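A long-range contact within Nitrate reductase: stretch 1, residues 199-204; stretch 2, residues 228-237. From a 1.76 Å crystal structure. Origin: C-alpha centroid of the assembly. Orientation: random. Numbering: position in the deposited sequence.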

# COMPACT_ATOMS: atom_id res chain seq x y z
N ALA A 199 4.68 9.62 -4.31
CA ALA A 199 4.34 11.05 -4.21
C ALA A 199 3.61 11.38 -2.91
O ALA A 199 2.74 10.63 -2.48
CB ALA A 199 3.48 11.47 -5.39
N ASN A 200 3.97 12.51 -2.27
CA ASN A 200 3.32 12.97 -1.04
C ASN A 200 3.30 14.47 -1.01
O ASN A 200 4.08 15.09 -1.73
CB ASN A 200 4.03 12.46 0.21
CG ASN A 200 3.90 10.98 0.35
OD1 ASN A 200 2.84 10.46 0.69
ND2 ASN A 200 4.94 10.27 -0.05
N GLN A 201 2.45 15.06 -0.16
CA GLN A 201 2.38 16.52 -0.09
C GLN A 201 3.68 17.11 0.47
O GLN A 201 4.25 18.03 -0.12
CB GLN A 201 1.17 16.96 0.75
CG GLN A 201 -0.09 17.21 -0.06
CD GLN A 201 -1.27 17.36 0.87
OE1 GLN A 201 -1.83 16.37 1.35
NE2 GLN A 201 -1.58 18.60 1.24
N THR A 202 4.14 16.58 1.61
CA THR A 202 5.37 17.01 2.29
C THR A 202 6.21 15.78 2.61
O THR A 202 5.70 14.66 2.65
CB THR A 202 5.08 17.80 3.62
OG1 THR A 202 4.61 16.91 4.64
CG2 THR A 202 4.09 18.94 3.44
N GLU A 203 7.50 16.00 2.89
CA GLU A 203 8.48 14.98 3.28
C GLU A 203 8.02 14.27 4.58
O GLU A 203 8.23 13.06 4.73
CB GLU A 203 9.83 15.70 3.49
CG GLU A 203 11.01 14.76 3.59
CD GLU A 203 12.38 15.41 3.61
OE1 GLU A 203 12.50 16.61 3.26
OE2 GLU A 203 13.35 14.69 3.93
N ALA A 204 7.35 15.01 5.48
CA ALA A 204 6.82 14.49 6.75
C ALA A 204 5.69 13.47 6.54
O ALA A 204 5.48 12.61 7.40
CB ALA A 204 6.33 15.65 7.62
N THR A 228 8.70 12.24 -4.63
CA THR A 228 8.36 13.61 -4.98
C THR A 228 7.50 14.17 -3.87
O THR A 228 6.74 13.44 -3.24
CB THR A 228 7.76 13.82 -6.38
OG1 THR A 228 7.77 15.23 -6.67
CG2 THR A 228 6.32 13.29 -6.52
N VAL A 229 7.69 15.45 -3.57
CA VAL A 229 6.89 16.18 -2.59
C VAL A 229 6.42 17.48 -3.25
O VAL A 229 7.11 17.97 -4.15
CB VAL A 229 7.59 16.38 -1.21
CG1 VAL A 229 7.86 15.05 -0.51
CG2 VAL A 229 8.86 17.20 -1.35
N ASP A 230 5.23 17.99 -2.88
CA ASP A 230 4.67 19.22 -3.45
C ASP A 230 5.56 20.38 -3.07
O ASP A 230 6.13 21.05 -3.94
CB ASP A 230 3.23 19.46 -2.95
CG ASP A 230 2.18 18.44 -3.36
OD1 ASP A 230 2.51 17.53 -4.14
OD2 ASP A 230 1.02 18.59 -2.93
N ARG A 231 5.72 20.58 -1.75
CA ARG A 231 6.53 21.65 -1.20
C ARG A 231 7.75 21.09 -0.46
O ARG A 231 7.65 20.62 0.68
CB ARG A 231 5.71 22.66 -0.36
CG ARG A 231 4.38 22.13 0.21
CD ARG A 231 4.42 22.00 1.71
NE ARG A 231 4.43 23.29 2.40
CZ ARG A 231 4.40 23.44 3.72
NH1 ARG A 231 4.35 22.38 4.51
NH2 ARG A 231 4.41 24.66 4.25
N PRO A 232 8.91 21.10 -1.16
CA PRO A 232 10.15 20.58 -0.57
C PRO A 232 10.93 21.55 0.32
O PRO A 232 10.77 22.77 0.22
CB PRO A 232 10.98 20.22 -1.81
CG PRO A 232 10.54 21.21 -2.84
CD PRO A 232 9.12 21.58 -2.54
N THR A 233 11.81 20.98 1.18
CA THR A 233 12.73 21.70 2.07
C THR A 233 14.10 21.85 1.36
O THR A 233 14.32 21.13 0.39
CB THR A 233 12.81 21.01 3.44
OG1 THR A 233 13.02 19.61 3.27
CG2 THR A 233 11.57 21.26 4.29
N PRO A 234 15.03 22.76 1.79
CA PRO A 234 16.29 22.92 1.03
C PRO A 234 17.19 21.68 0.89
O PRO A 234 17.82 21.53 -0.16
CB PRO A 234 17.01 24.05 1.78
CG PRO A 234 15.93 24.81 2.45
CD PRO A 234 14.94 23.75 2.87
N GLY A 235 17.22 20.81 1.90
CA GLY A 235 18.05 19.60 1.86
C GLY A 235 17.39 18.36 1.27
O GLY A 235 17.71 17.25 1.69
N TRP A 236 16.49 18.54 0.28
CA TRP A 236 15.74 17.46 -0.38
C TRP A 236 16.46 16.97 -1.65
O TRP A 236 16.71 17.74 -2.58
CB TRP A 236 14.29 17.93 -0.66
CG TRP A 236 13.40 16.96 -1.41
CD1 TRP A 236 12.87 17.14 -2.66
CD2 TRP A 236 12.85 15.73 -0.92
NE1 TRP A 236 12.07 16.07 -2.99
CE2 TRP A 236 12.03 15.20 -1.93
CE3 TRP A 236 13.00 15.01 0.28
CZ2 TRP A 236 11.35 13.98 -1.79
CZ3 TRP A 236 12.33 13.80 0.41
CH2 TRP A 236 11.51 13.31 -0.61
N LYS A 237 16.82 15.68 -1.67
CA LYS A 237 17.59 15.07 -2.77
C LYS A 237 16.74 14.41 -3.87
O LYS A 237 17.29 13.71 -4.72
CB LYS A 237 18.64 14.07 -2.22
CG LYS A 237 19.65 14.70 -1.25
CD LYS A 237 21.08 14.19 -1.42
CE LYS A 237 21.94 15.14 -2.23
NZ LYS A 237 23.30 14.61 -2.43
O HOH W 1 7.10 11.37 -1.43
O HOH W 2 8.44 18.62 2.35

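The contact is held first by backbone hydrogen bonds. The amide N of Asp-230 donates to the carbonyl O of Gln-201 at 2.9 Å, the shortest direct hydrogen bond between the stretches. The N of Asn-200 donates to the O of Thr-228 at 3.1 Å, with a fairly straight angle of 155° at the hydrogen. Two weak bonds add to these. Asp-230 N also reaches Asn-200 O at 3.3 Å, so one amide is shared between two consecutive carbonyls. Arg-231 N reaches Gln-201 O at 3.4 Å, so that carbonyl in turn receives two consecutive amides.

Two waters extend the network. Water 1 accepts from Asn-200 ND2 and donates to Thr-228 O, both at 2.8 Å. The Thr-228 carbonyl therefore serves a backbone amide of Asn-200 and, through water, its side chain. Water 2 accepts from Glu-203 N at 2.8 Å and donates to Arg-231 O at 2.7 Å. It bridges Glu-203 N and Arg-231 O, which lie 5.1 Å apart, too far to bond directly.

The chains run parallel where they meet as strands. Ala-199 pairs with Thr-228, with their CA atoms 4.8 Å apart. The same register carries on to Gln-201 and Asp-230, whose CA atoms are 4.9 Å apart. Close CA-H...O contacts support the pairing. Val-229 CA lies 3.1 Å from Asn-200 O, and Ala-199 CA lies 3.5 Å from Thr-228 O.

Ala-199 and Thr-228 place their side chains on the same face of the sheet. There Ala-199 CB packs on Thr-228 CG2 at 3.6 Å, a buried methyl-to-methyl contact. Val-229 points to the other face. Its CG1 methyl packs against the backbone of the first stretch, 3.6 Å from Thr-202 C and 3.5 Å from Glu-203 N.

Further along, side chains also meet. Gln-201 CG touches Asp-230 OD2 at 3.4 Å. Thr-202 CG2 meets Arg-231 CD at 3.5 Å and lies at the edge of the guanidinium, near its plane.

Glu-203 has the largest area covered by the other stretch. Its CB points sideways, but the extended chain, t at chi1 and chi2, brings the carboxylate closer. Its CD sits 3.4 Å from Trp-236 CE3, and its OE1 lies 3.0 Å from Thr-233 OG1. A type I turn from Thr-233 to Trp-236, with a weak 3.4 Å bond from Trp-236 N to Thr-233 O, brings these two partners together. In all, 496 Å² is buried, summed over both stretches.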